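Local coordinates for transcription factor SKN7 (Chaetomium thermophilum, PDB 5D5W), which binds specific DNA sequences as a transcription factor, probably controlling genes in response to osmotic changes through a two-component phosphorelay and to oxidative stress independently of it, at residues V56-V67 / W83-R91. Residues are numbered along the deposited sequence; the frame is centred on the assembly and turned at random.
With nucleotides of chain A; nucleotides of chain C.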
loop_
_atom_site.group_PDB
_atom_site.type_symbol
_atom_site.label_atom_id
_atom_site.label_comp_id
_atom_site.label_asym_id
_atom_site.label_seq_id
_atom_site.Cartn_x
_atom_site.Cartn_y
_atom_site.Cartn_z
ATOM N N VAL B 56 6.482 3.596 -3.782
ATOM C CA VAL B 56 7.536 2.940 -3.036
ATOM C C VAL B 56 8.542 2.272 -3.977
ATOM O O VAL B 56 9.748 2.404 -3.785
ATOM C CB VAL B 56 6.955 1.912 -2.051
ATOM C CG1 VAL B 56 8.049 1.000 -1.498
ATOM C CG2 VAL B 56 6.237 2.628 -0.916
ATOM N N ARG B 57 8.048 1.566 -4.990
ATOM C CA ARG B 57 8.920 0.871 -5.938
ATOM C C ARG B 57 9.895 1.820 -6.604
ATOM O O ARG B 57 11.069 1.517 -6.707
ATOM C CB ARG B 57 8.111 0.170 -7.022
ATOM C CG ARG B 57 8.956 -0.635 -8.008
ATOM C CD ARG B 57 9.333 -2.001 -7.459
ATOM N NE ARG B 57 10.371 -2.666 -8.252
ATOM C CZ ARG B 57 11.675 -2.392 -8.180
ATOM N NH1 ARG B 57 12.136 -1.456 -7.361
ATOM N NH2 ARG B 57 12.537 -3.060 -8.941
ATOM N N GLN B 58 9.401 2.962 -7.069
ATOM C CA GLN B 58 10.261 3.969 -7.690
ATOM C C GLN B 58 11.340 4.466 -6.738
ATOM O O GLN B 58 12.457 4.754 -7.146
ATOM C CB GLN B 58 9.428 5.172 -8.162
ATOM C CG GLN B 58 8.737 4.994 -9.509
ATOM C CD GLN B 58 9.708 5.078 -10.677
ATOM O OE1 GLN B 58 10.484 4.148 -10.928
ATOM N NE2 GLN B 58 9.673 6.191 -11.395
ATOM N N LEU B 59 10.995 4.600 -5.469
ATOM C CA LEU B 59 11.955 5.060 -4.493
ATOM C C LEU B 59 13.070 4.025 -4.352
ATOM O O LEU B 59 14.231 4.388 -4.367
ATOM C CB LEU B 59 11.266 5.363 -3.150
ATOM C CG LEU B 59 10.328 6.591 -3.108
ATOM C CD1 LEU B 59 9.392 6.527 -1.915
ATOM C CD2 LEU B 59 11.089 7.908 -3.084
ATOM N N ASN B 60 12.732 2.743 -4.231
ATOM C CA ASN B 60 13.758 1.679 -4.197
ATOM C C ASN B 60 14.522 1.520 -5.520
ATOM O O ASN B 60 15.668 1.087 -5.535
ATOM C CB ASN B 60 13.144 0.322 -3.829
ATOM C CG ASN B 60 12.770 0.217 -2.370
ATOM O OD1 ASN B 60 11.801 -0.449 -2.022
ATOM N ND2 ASN B 60 13.545 0.861 -1.503
ATOM N N LYS B 61 13.879 1.866 -6.626
ATOM C CA LYS B 61 14.487 1.768 -7.952
ATOM C C LYS B 61 15.600 2.788 -8.117
ATOM O O LYS B 61 16.606 2.496 -8.736
ATOM C CB LYS B 61 13.428 1.980 -9.044
ATOM C CG LYS B 61 13.647 1.161 -10.307
ATOM C CD LYS B 61 12.472 1.309 -11.270
ATOM C CE LYS B 61 12.510 0.285 -12.404
ATOM N NZ LYS B 61 11.727 0.711 -13.610
ATOM N N TYR B 62 15.402 3.987 -7.576
ATOM C CA TYR B 62 16.401 5.058 -7.618
ATOM C C TYR B 62 17.252 5.156 -6.337
ATOM O O TYR B 62 17.861 6.195 -6.056
ATOM C CB TYR B 62 15.708 6.399 -7.857
ATOM C CG TYR B 62 15.274 6.646 -9.277
ATOM C CD1 TYR B 62 15.959 7.536 -10.087
ATOM C CD2 TYR B 62 14.174 6.001 -9.802
ATOM C CE1 TYR B 62 15.553 7.773 -11.385
ATOM C CE2 TYR B 62 13.761 6.237 -11.096
ATOM C CZ TYR B 62 14.454 7.123 -11.875
ATOM O OH TYR B 62 14.037 7.348 -13.161
ATOM N N ASP B 63 17.267 4.087 -5.554
ATOM C CA ASP B 63 18.213 3.932 -4.455
ATOM C C ASP B 63 17.855 4.716 -3.175
ATOM O O ASP B 63 18.740 5.046 -2.374
ATOM C CB ASP B 63 19.640 4.252 -4.945
ATOM C CG ASP B 63 20.723 3.511 -4.168
ATOM O OD1 ASP B 63 20.516 2.328 -3.818
ATOM O OD2 ASP B 63 21.793 4.118 -3.922
ATOM N N PHE B 64 16.565 4.984 -2.963
ATOM C CA PHE B 64 16.088 5.385 -1.637
ATOM C C PHE B 64 15.880 4.154 -0.773
ATOM O O PHE B 64 15.590 3.061 -1.265
ATOM C CB PHE B 64 14.757 6.131 -1.694
ATOM C CG PHE B 64 14.852 7.506 -2.263
ATOM C CD1 PHE B 64 14.902 7.694 -3.619
ATOM C CD2 PHE B 64 14.862 8.609 -1.434
ATOM C CE1 PHE B 64 14.978 8.961 -4.154
ATOM C CE2 PHE B 64 14.940 9.884 -1.953
ATOM C CZ PHE B 64 14.999 10.061 -3.314
ATOM N N HIS B 65 16.008 4.357 0.530
ATOM C CA HIS B 65 15.771 3.322 1.508
ATOM C C HIS B 65 14.789 3.866 2.505
ATOM O O HIS B 65 14.704 5.073 2.699
ATOM C CB HIS B 65 17.084 2.936 2.182
ATOM C CG HIS B 65 18.032 2.241 1.256
ATOM N ND1 HIS B 65 18.189 0.870 1.236
ATOM C CD2 HIS B 65 18.839 2.724 0.281
ATOM C CE1 HIS B 65 19.071 0.542 0.308
ATOM N NE2 HIS B 65 19.480 1.649 -0.288
ATOM N N LYS B 66 14.026 2.973 3.116
ATOM C CA LYS B 66 13.119 3.352 4.188
ATOM C C LYS B 66 13.879 3.392 5.508
ATOM O O LYS B 66 14.801 2.606 5.721
ATOM C CB LYS B 66 11.957 2.367 4.279
ATOM C CG LYS B 66 10.807 2.881 5.112
ATOM C CD LYS B 66 9.626 1.939 5.065
ATOM C CE LYS B 66 8.591 2.311 6.113
ATOM N NZ LYS B 66 7.479 1.315 6.145
ATOM N N VAL B 67 13.481 4.308 6.389
ATOM C CA VAL B 67 14.088 4.466 7.713
ATOM C C VAL B 67 13.286 3.708 8.771
ATOM O O VAL B 67 12.068 3.872 8.861
ATOM C CB VAL B 67 14.127 5.949 8.106
ATOM C CG1 VAL B 67 14.754 6.129 9.484
ATOM C CG2 VAL B 67 14.861 6.753 7.038
ATOM N N TRP B 83 5.771 7.039 6.677
ATOM C CA TRP B 83 6.812 6.342 5.948
ATOM C C TRP B 83 7.923 7.338 5.703
ATOM O O TRP B 83 7.668 8.409 5.164
ATOM C CB TRP B 83 6.264 5.859 4.606
ATOM C CG TRP B 83 5.271 4.764 4.734
ATOM C CD1 TRP B 83 4.077 4.810 5.388
ATOM C CD2 TRP B 83 5.381 3.452 4.187
ATOM N NE1 TRP B 83 3.440 3.598 5.291
ATOM C CE2 TRP B 83 4.217 2.750 4.549
ATOM C CE3 TRP B 83 6.356 2.797 3.424
ATOM C CZ2 TRP B 83 3.998 1.423 4.171
ATOM C CZ3 TRP B 83 6.141 1.487 3.051
ATOM C CH2 TRP B 83 4.975 0.810 3.426
ATOM N N GLU B 84 9.146 6.994 6.092
ATOM C CA GLU B 84 10.283 7.881 5.891
ATOM C C GLU B 84 11.297 7.242 4.960
ATOM O O GLU B 84 11.676 6.092 5.174
ATOM C CB GLU B 84 10.945 8.196 7.224
ATOM C CG GLU B 84 11.978 9.303 7.125
ATOM C CD GLU B 84 12.628 9.626 8.449
ATOM O OE1 GLU B 84 12.328 8.946 9.449
ATOM O OE2 GLU B 84 13.451 10.563 8.484
ATOM N N PHE B 85 11.736 7.988 3.941
ATOM C CA PHE B 85 12.733 7.496 2.985
ATOM C C PHE B 85 13.937 8.403 2.885
ATOM O O PHE B 85 13.834 9.614 3.093
ATOM C CB PHE B 85 12.127 7.343 1.601
ATOM C CG PHE B 85 11.068 6.299 1.537
ATOM C CD1 PHE B 85 9.753 6.616 1.850
ATOM C CD2 PHE B 85 11.386 5.000 1.185
ATOM C CE1 PHE B 85 8.771 5.656 1.807
ATOM C CE2 PHE B 85 10.405 4.031 1.139
ATOM C CZ PHE B 85 9.095 4.362 1.455
ATOM N N LYS B 86 15.074 7.805 2.537
ATOM C CA LYS B 86 16.350 8.509 2.547
ATOM C C LYS B 86 17.261 8.112 1.386
ATOM O O LYS B 86 17.481 6.933 1.110
ATOM C CB LYS B 86 17.065 8.248 3.868
ATOM C CG LYS B 86 18.115 9.285 4.235
ATOM C CD LYS B 86 18.719 8.967 5.600
ATOM C CE LYS B 86 19.033 10.215 6.417
ATOM N NZ LYS B 86 18.897 9.967 7.883
ATOM N N HIS B 87 17.753 9.127 0.697
ATOM C CA HIS B 87 18.861 8.999 -0.225
ATOM C C HIS B 87 19.926 9.975 0.287
ATOM O O HIS B 87 19.592 11.100 0.674
ATOM C CB HIS B 87 18.414 9.368 -1.630
ATOM C CG HIS B 87 19.303 8.848 -2.714
ATOM N ND1 HIS B 87 20.615 9.237 -2.853
ATOM C CD2 HIS B 87 19.055 7.994 -3.732
ATOM C CE1 HIS B 87 21.145 8.637 -3.900
ATOM N NE2 HIS B 87 20.216 7.879 -4.454
ATOM N N PRO B 88 21.202 9.543 0.325
ATOM C CA PRO B 88 22.281 10.414 0.813
ATOM C C PRO B 88 22.416 11.750 0.072
ATOM O O PRO B 88 22.833 12.741 0.668
ATOM C CB PRO B 88 23.539 9.568 0.590
ATOM C CG PRO B 88 23.063 8.158 0.613
ATOM C CD PRO B 88 21.691 8.184 0.017
ATOM N N GLU B 89 22.056 11.760 -1.207
ATOM C CA GLU B 89 22.220 12.912 -2.087
ATOM C C GLU B 89 20.922 13.699 -2.347
ATOM O O GLU B 89 20.945 14.710 -3.056
ATOM C CB GLU B 89 22.792 12.426 -3.420
ATOM C CG GLU B 89 24.063 11.591 -3.286
ATOM C CD GLU B 89 25.305 12.433 -3.031
ATOM O OE1 GLU B 89 25.796 13.059 -3.997
ATOM O OE2 GLU B 89 25.796 12.468 -1.878
ATOM N N PHE B 90 19.802 13.227 -1.796
ATOM C CA PHE B 90 18.503 13.924 -1.874
ATOM C C PHE B 90 18.299 14.648 -0.551
ATOM O O PHE B 90 17.953 14.026 0.454
ATOM C CB PHE B 90 17.372 12.909 -2.110
ATOM C CG PHE B 90 16.007 13.520 -2.352
ATOM C CD1 PHE B 90 15.695 14.109 -3.572
ATOM C CD2 PHE B 90 15.016 13.451 -1.384
ATOM C CE1 PHE B 90 14.436 14.646 -3.807
ATOM C CE2 PHE B 90 13.759 13.983 -1.618
ATOM C CZ PHE B 90 13.468 14.581 -2.829
ATOM N N ARG B 91 18.553 15.955 -0.546
ATOM C CA ARG B 91 18.380 16.777 0.652
ATOM C C ARG B 91 17.745 18.099 0.297
ATOM O O ARG B 91 17.773 18.517 -0.857
ATOM C CB ARG B 91 19.713 17.059 1.326
ATOM C CG ARG B 91 20.650 15.878 1.408
ATOM C CD ARG B 91 21.677 16.124 2.488
ATOM N NE ARG B 91 22.835 15.253 2.344
ATOM C CZ ARG B 91 23.730 15.023 3.305
ATOM N NH1 ARG B 91 23.606 15.592 4.505
ATOM N NH2 ARG B 91 24.757 14.210 3.065
ATOM P P DT A 6 14.424 -0.605 1.829
ATOM O OP1 DT A 6 15.776 -0.064 2.117
ATOM O OP2 DT A 6 13.308 0.321 1.512
ATOM O "O5'" DT A 6 14.566 -1.656 0.645
ATOM C "C5'" DT A 6 15.502 -2.730 0.770
ATOM C "C4'" DT A 6 15.424 -3.613 -0.449
ATOM O "O4'" DT A 6 14.153 -4.287 -0.438
ATOM C "C3'" DT A 6 15.508 -2.881 -1.792
ATOM O "O3'" DT A 6 16.683 -3.310 -2.489
ATOM C "C2'" DT A 6 14.220 -3.262 -2.509
ATOM C "C1'" DT A 6 13.774 -4.505 -1.773
ATOM N N1 DT A 6 12.330 -4.754 -1.789
ATOM C C2 DT A 6 11.875 -5.946 -2.302
ATOM O O2 DT A 6 12.613 -6.802 -2.756
ATOM N N3 DT A 6 10.514 -6.097 -2.271
ATOM C C4 DT A 6 9.585 -5.197 -1.787
ATOM O O4 DT A 6 8.392 -5.474 -1.824
ATOM C C5 DT A 6 10.132 -3.972 -1.257
ATOM C C7 DT A 6 9.201 -2.939 -0.704
ATOM C C6 DT A 6 11.460 -3.815 -1.279
ATOM P P DA A 7 17.002 -2.802 -3.981
ATOM O OP1 DA A 7 18.480 -2.732 -4.120
ATOM O OP2 DA A 7 16.188 -1.590 -4.264
ATOM O "O5'" DA A 7 16.462 -4.002 -4.876
ATOM C "C5'" DA A 7 16.771 -5.361 -4.506
ATOM C "C4'" DA A 7 16.156 -6.334 -5.482
ATOM O "O4'" DA A 7 14.738 -6.446 -5.220
ATOM C "C3'" DA A 7 16.274 -5.930 -6.948
ATOM O "O3'" DA A 7 16.479 -7.122 -7.712
ATOM C "C2'" DA A 7 14.924 -5.302 -7.233
ATOM C "C1'" DA A 7 14.023 -6.201 -6.418
ATOM N N9 DA A 7 12.713 -5.651 -6.066
ATOM C C8 DA A 7 12.415 -4.416 -5.543
ATOM N N7 DA A 7 11.133 -4.221 -5.346
ATOM C C5 DA A 7 10.546 -5.406 -5.768
ATOM C C6 DA A 7 9.208 -5.831 -5.826
ATOM N N6 DA A 7 8.176 -5.085 -5.428
ATOM N N1 DA A 7 8.963 -7.074 -6.294
ATOM C C2 DA A 7 10.001 -7.827 -6.686
ATOM N N3 DA A 7 11.299 -7.531 -6.697
ATOM C C4 DA A 7 11.508 -6.294 -6.218
ATOM P P DG C 2 11.234 7.031 -14.793
ATOM O OP1 DG C 2 11.114 8.468 -14.427
ATOM O OP2 DG C 2 12.059 6.105 -13.971
ATOM O "O5'" DG C 2 9.759 6.438 -14.866
ATOM C "C5'" DG C 2 8.736 7.131 -15.599
ATOM C "C4'" DG C 2 7.397 6.448 -15.443
ATOM O "O4'" DG C 2 7.382 5.186 -16.153
ATOM C "C3'" DG C 2 6.983 6.119 -14.010
ATOM O "O3'" DG C 2 5.570 6.338 -13.950
ATOM C "C2'" DG C 2 7.381 4.661 -13.865
ATOM C "C1'" DG C 2 7.094 4.118 -15.256
ATOM N N9 DG C 2 7.875 2.962 -15.687
ATOM C C8 DG C 2 9.238 2.808 -15.605
ATOM N N7 DG C 2 9.658 1.685 -16.124
ATOM C C5 DG C 2 8.506 1.073 -16.600
ATOM C C6 DG C 2 8.331 -0.169 -17.263
ATOM O O6 DG C 2 9.192 -1.001 -17.583
ATOM N N1 DG C 2 6.993 -0.411 -17.554
ATOM C C2 DG C 2 5.953 0.435 -17.249
ATOM N N2 DG C 2 4.728 0.026 -17.617
ATOM N N3 DG C 2 6.105 1.603 -16.645
ATOM C C4 DG C 2 7.398 1.855 -16.349
#
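Oxygen OP2 of DT6 of chain A is gripped by two donors, N60 ND2 at 3.1 Å and the backbone K66 N at 3.2 Å, while H65 ND1 holds OP1 of the same phosphate. Asparagine suits this place because its amide donates twice, the other bond going to F64 O and tying the recognition helix to the loop that leads into strand 65-66. That strand pairs antiparallel with 83-86: H65 N and K86 O bond at 3.0 Å, K86 N returns to H65 O, and V67 N reaches E84 O. K66 turns CG away from the backbone N (chi1 -165°) and, extended, carries NZ over W83, 3.4 Å from the six-membered-ring centroid; a lysine is long and cationic enough to serve both this cation-pi contact and a salt bridge to a DNA phosphate. The flat F85 ring offers two faces to aliphatic groups, L59 CD1 and, opposite, K66 CG. Beyond the Schellman turn at D63, F64 lies between H87 CB and L59 CD2 and points its edge at the face of F90, planes 74° apart. In the major groove R57 joins a flat group for a base to an N-H for another: its guanidinium lies nearly parallel to the adenine of DA7 of chain A, over its C8 edge, and NE bonds to a guanine O6; an alanine here is likely to leave that oxygen without this donor and uncover the C8 edge. Recognition helix in the groove, strand 65-66 behind it holding the phosphate backbone and strand 83-86 packed beside that strand: this is the winged helix-turn-helix of the HSF-type DNA-binding domain.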